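Prephenate dehydratase (Arthrobacter aurescens, PDB 3MWB) probably catalyses the decarboxylating dehydration of prephenate to phenylpyruvate in L-phenylalanine biosynthesis, and binds L-phenylalanine. Local coordinates at residues A[38-50]-A[66-80]. Numbering follows the deposited sequence.
Sequences TNVNTALERVRAG and GVTATLDAIATGQEL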
loop_
_atom_site.group_PDB
_atom_site.type_symbol
_atom_site.label_atom_id
_atom_site.label_comp_id
_atom_site.label_asym_id
_atom_site.label_seq_id
_atom_site.Cartn_x
_atom_site.Cartn_y
_atom_site.Cartn_z
ATOM N N THR A 38 -4.130 32.887 -30.350
ATOM C CA THR A 38 -4.772 33.620 -29.258
ATOM C C THR A 38 -4.614 32.916 -27.913
ATOM O O THR A 38 -4.320 33.553 -26.901
ATOM C CB THR A 38 -6.295 33.761 -29.523
ATOM O OG1 THR A 38 -6.517 34.521 -30.717
ATOM C CG2 THR A 38 -6.968 34.459 -28.370
ATOM N N ASN A 39 -4.867 31.609 -27.900
ATOM C CA ASN A 39 -4.790 30.837 -26.662
ATOM C C ASN A 39 -4.252 29.436 -26.884
ATOM O O ASN A 39 -4.019 29.016 -28.025
ATOM C CB ASN A 39 -6.143 30.853 -25.901
ATOM C CG ASN A 39 -7.297 30.344 -26.731
ATOM O OD1 ASN A 39 -7.143 29.440 -27.541
ATOM N ND2 ASN A 39 -8.482 30.926 -26.524
ATOM N N VAL A 40 -4.009 28.725 -25.784
ATOM C CA VAL A 40 -3.539 27.360 -25.869
ATOM C C VAL A 40 -4.474 26.445 -26.672
ATOM O O VAL A 40 -3.985 25.648 -27.484
ATOM C CB VAL A 40 -3.207 26.777 -24.454
ATOM C CG1 VAL A 40 -3.208 25.263 -24.469
ATOM C CG2 VAL A 40 -1.856 27.330 -23.996
ATOM N N ASN A 41 -5.789 26.537 -26.454
ATOM C CA ASN A 41 -6.688 25.657 -27.185
ATOM C C ASN A 41 -6.589 25.877 -28.691
ATOM O O ASN A 41 -6.474 24.916 -29.438
ATOM C CB ASN A 41 -8.147 25.740 -26.735
ATOM C CG ASN A 41 -8.968 24.546 -27.254
ATOM O OD1 ASN A 41 -8.668 23.378 -26.931
ATOM N ND2 ASN A 41 -9.970 24.824 -28.091
ATOM N N THR A 42 -6.600 27.140 -29.117
ATOM C CA THR A 42 -6.464 27.495 -30.531
ATOM C C THR A 42 -5.161 26.963 -31.113
ATOM O O THR A 42 -5.147 26.467 -32.251
ATOM C CB THR A 42 -6.589 29.017 -30.741
ATOM O OG1 THR A 42 -7.909 29.424 -30.358
ATOM C CG2 THR A 42 -6.396 29.389 -32.214
ATOM N N ALA A 43 -4.075 27.047 -30.339
ATOM C CA ALA A 43 -2.786 26.490 -30.786
ATOM C C ALA A 43 -2.910 24.995 -31.061
ATOM O O ALA A 43 -2.454 24.493 -32.108
ATOM C CB ALA A 43 -1.661 26.757 -29.750
ATOM N N LEU A 44 -3.511 24.278 -30.115
ATOM C CA LEU A 44 -3.631 22.820 -30.218
ATOM C C LEU A 44 -4.648 22.394 -31.274
ATOM O O LEU A 44 -4.464 21.383 -31.964
ATOM C CB LEU A 44 -3.973 22.211 -28.854
ATOM C CG LEU A 44 -2.883 22.356 -27.765
ATOM C CD1 LEU A 44 -3.383 21.854 -26.410
ATOM C CD2 LEU A 44 -1.600 21.616 -28.113
ATOM N N GLU A 45 -5.717 23.171 -31.381
ATOM C CA GLU A 45 -6.764 22.950 -32.355
ATOM C C GLU A 45 -6.155 22.838 -33.747
ATOM O O GLU A 45 -6.487 21.923 -34.502
ATOM C CB GLU A 45 -7.659 24.164 -32.339
ATOM C CG GLU A 45 -9.083 23.926 -32.539
ATOM C CD GLU A 45 -9.861 25.172 -32.187
ATOM O OE1 GLU A 45 -10.327 25.864 -33.121
ATOM O OE2 GLU A 45 -9.968 25.478 -30.971
ATOM N N ARG A 46 -5.251 23.759 -34.075
ATOM C CA ARG A 46 -4.641 23.766 -35.405
ATOM C C ARG A 46 -3.874 22.464 -35.659
ATOM O O ARG A 46 -3.946 21.897 -36.755
ATOM C CB ARG A 46 -3.753 25.010 -35.619
ATOM N N VAL A 47 -3.177 21.971 -34.639
ATOM C CA VAL A 47 -2.450 20.705 -34.734
ATOM C C VAL A 47 -3.437 19.545 -34.935
ATOM O O VAL A 47 -3.294 18.734 -35.855
ATOM C CB VAL A 47 -1.562 20.453 -33.458
ATOM C CG1 VAL A 47 -0.967 19.067 -33.478
ATOM C CG2 VAL A 47 -0.455 21.522 -33.351
ATOM N N ARG A 48 -4.445 19.487 -34.071
ATOM C CA ARG A 48 -5.492 18.463 -34.170
ATOM C C ARG A 48 -6.188 18.416 -35.546
ATOM O O ARG A 48 -6.501 17.332 -36.041
ATOM C CB ARG A 48 -6.505 18.650 -33.049
ATOM C CG ARG A 48 -5.939 18.275 -31.697
ATOM C CD ARG A 48 -6.690 18.906 -30.532
ATOM N NE ARG A 48 -6.604 18.031 -29.364
ATOM C CZ ARG A 48 -6.709 18.439 -28.100
ATOM N NH1 ARG A 48 -6.885 19.719 -27.827
ATOM N NH2 ARG A 48 -6.626 17.557 -27.110
ATOM N N ALA A 49 -6.417 19.585 -36.148
ATOM C CA ALA A 49 -7.100 19.705 -37.438
ATOM C C ALA A 49 -6.227 19.337 -38.632
ATOM O O ALA A 49 -6.708 19.322 -39.764
ATOM C CB ALA A 49 -7.674 21.124 -37.624
ATOM N N GLY A 50 -4.955 19.053 -38.392
ATOM C CA GLY A 50 -4.054 18.697 -39.492
ATOM C C GLY A 50 -3.376 19.877 -40.166
ATOM O O GLY A 50 -2.776 19.709 -41.219
ATOM N N GLY A 66 -1.281 30.777 -19.368
ATOM C CA GLY A 66 -1.456 29.615 -20.234
ATOM C C GLY A 66 -1.302 28.223 -19.621
ATOM O O GLY A 66 -1.714 27.251 -20.241
ATOM N N VAL A 67 -0.730 28.106 -18.422
ATOM C CA VAL A 67 -0.433 26.772 -17.840
ATOM C C VAL A 67 -1.664 25.880 -17.555
ATOM O O VAL A 67 -1.723 24.746 -18.021
ATOM C CB VAL A 67 0.524 26.866 -16.613
ATOM C CG1 VAL A 67 0.441 25.624 -15.726
ATOM C CG2 VAL A 67 1.957 27.105 -17.086
ATOM N N THR A 68 -2.646 26.389 -16.820
ATOM C CA THR A 68 -3.869 25.607 -16.580
ATOM C C THR A 68 -4.603 25.283 -17.890
ATOM O O THR A 68 -5.119 24.181 -18.059
ATOM C CB THR A 68 -4.805 26.313 -15.624
ATOM O OG1 THR A 68 -4.909 27.699 -16.010
ATOM C CG2 THR A 68 -4.249 26.200 -14.198
ATOM N N ALA A 69 -4.629 26.230 -18.817
ATOM C CA ALA A 69 -5.195 25.953 -20.135
ATOM C C ALA A 69 -4.541 24.710 -20.755
ATOM O O ALA A 69 -5.226 23.860 -21.316
ATOM C CB ALA A 69 -5.055 27.151 -21.063
ATOM N N THR A 70 -3.222 24.621 -20.658
ATOM C CA THR A 70 -2.479 23.521 -21.254
ATOM C C THR A 70 -2.860 22.178 -20.632
ATOM O O THR A 70 -3.123 21.218 -21.338
ATOM C CB THR A 70 -0.969 23.732 -21.109
ATOM O OG1 THR A 70 -0.566 24.824 -21.944
ATOM C CG2 THR A 70 -0.217 22.469 -21.501
ATOM N N LEU A 71 -2.910 22.146 -19.306
ATOM C CA LEU A 71 -3.198 20.936 -18.551
ATOM C C LEU A 71 -4.596 20.427 -18.857
ATOM O O LEU A 71 -4.808 19.228 -18.954
ATOM C CB LEU A 71 -3.043 21.196 -17.049
ATOM C CG LEU A 71 -1.648 21.608 -16.578
ATOM C CD1 LEU A 71 -1.691 21.926 -15.082
ATOM C CD2 LEU A 71 -0.646 20.499 -16.871
ATOM N N ASP A 72 -5.546 21.337 -19.041
ATOM C CA ASP A 72 -6.913 20.913 -19.348
ATOM C C ASP A 72 -7.020 20.483 -20.810
ATOM O O ASP A 72 -7.682 19.482 -21.130
ATOM C CB ASP A 72 -7.907 22.025 -18.992
ATOM C CG ASP A 72 -8.078 22.183 -17.485
ATOM O OD1 ASP A 72 -7.617 21.287 -16.739
ATOM O OD2 ASP A 72 -8.687 23.184 -17.045
ATOM N N ALA A 73 -6.348 21.215 -21.691
ATOM C CA ALA A 73 -6.497 20.973 -23.143
ATOM C C ALA A 73 -5.980 19.593 -23.581
ATOM O O ALA A 73 -6.608 18.913 -24.415
ATOM C CB ALA A 73 -5.820 22.075 -23.934
ATOM N N ILE A 74 -4.855 19.171 -22.999
ATOM C CA ILE A 74 -4.213 17.908 -23.386
ATOM C C ILE A 74 -4.857 16.695 -22.719
ATOM O O ILE A 74 -4.468 15.557 -22.984
ATOM C CB ILE A 74 -2.678 17.918 -23.113
ATOM C CG1 ILE A 74 -2.380 17.985 -21.605
ATOM C CG2 ILE A 74 -2.029 19.097 -23.843
ATOM C CD1 ILE A 74 -0.895 17.808 -21.263
ATOM N N ALA A 75 -5.843 16.953 -21.863
ATOM C CA ALA A 75 -6.517 15.906 -21.087
ATOM C C ALA A 75 -7.813 15.456 -21.722
ATOM O O ALA A 75 -8.463 14.539 -21.228
ATOM C CB ALA A 75 -6.788 16.390 -19.706
ATOM N N THR A 76 -8.221 16.112 -22.803
ATOM C CA THR A 76 -9.503 15.771 -23.436
ATOM C C THR A 76 -9.392 15.978 -24.917
ATOM O O THR A 76 -8.546 16.743 -25.365
ATOM C CB THR A 76 -10.684 16.659 -22.946
ATOM O OG1 THR A 76 -10.281 18.037 -22.914
ATOM C CG2 THR A 76 -11.179 16.239 -21.580
ATOM N N GLY A 77 -10.244 15.282 -25.663
ATOM C CA GLY A 77 -10.401 15.513 -27.093
ATOM C C GLY A 77 -9.452 14.649 -27.896
ATOM O O GLY A 77 -9.006 13.597 -27.428
ATOM N N GLN A 78 -9.145 15.096 -29.106
ATOM C CA GLN A 78 -8.301 14.335 -30.007
ATOM C C GLN A 78 -6.958 13.993 -29.363
ATOM O O GLN A 78 -6.388 14.800 -28.629
ATOM C CB GLN A 78 -8.119 15.098 -31.330
ATOM C CG GLN A 78 -9.440 15.461 -32.055
ATOM C CD GLN A 78 -10.100 14.273 -32.740
ATOM O OE1 GLN A 78 -11.144 13.779 -32.292
ATOM N NE2 GLN A 78 -9.511 13.819 -33.847
ATOM N N GLU A 79 -6.470 12.786 -29.617
ATOM C CA GLU A 79 -5.172 12.353 -29.096
ATOM C C GLU A 79 -4.029 13.288 -29.532
ATOM O O GLU A 79 -3.992 13.780 -30.671
ATOM C CB GLU A 79 -4.885 10.915 -29.545
ATOM N N LEU A 80 -3.113 13.538 -28.606
ATOM C CA LEU A 80 -1.915 14.334 -28.863
ATOM C C LEU A 80 -0.709 13.674 -28.209
ATOM O O LEU A 80 -0.867 12.860 -27.286
ATOM C CB LEU A 80 -2.091 15.720 -28.266
ATOM C CG LEU A 80 -3.071 16.701 -28.887
ATOM C CD1 LEU A 80 -3.172 17.901 -27.962
ATOM C CD2 LEU A 80 -2.640 17.134 -30.273
HETATM O O HOH W 1 -6.740 15.074 -34.351
#
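Leu44 and Val40 of helix 40-48 pack against the small side chains of helix 67-73; the axes of the two helices are 38° apart. Leu44 straddles two parts of 66-80: CD1 presses on Ala73 CB at a tight 3.5 Å and also meets Ile74 CG2, while CD2 reaches Leu80 CD1. One turn earlier, Val40 lies at about a right angle across Thr70, its CG2 3.5 Å from Thr70 OG1, a hydroxyl hydrogen-bonded to the carbonyl O of Pro58. Val40 CB also rests on Ala69 CB. Toward the other end, Val47 CG1 touches Leu80 CD2.

Arg48 closes the edge. Its chain, extended from CG to NE, carries the guanidinium over Leu80, with Leu80 CD1 3.4 Å above the guanidinium plane and offset toward the rim. Arg48 NH2 donates to Ala73 O at 3.0 Å, nearly straight at 165°, and to Gln78 O at 3.2 Å, both acceptors lying in the guanidinium plane; a weak bond from Arg48 NE reaches the same Gln78 O. These bonds fix the rotation of the group and tie the end of helix 67-73 to the loop that follows. Farther out, a water bridges Arg48 O and Gln78 NE2.

Both helices lie on one face of the sheet containing strand 54-60, which connects them, an arrangement of two successive beta-alpha-beta crossovers characteristic of the periplasmic-binding-protein-like fold of prephenate dehydratase.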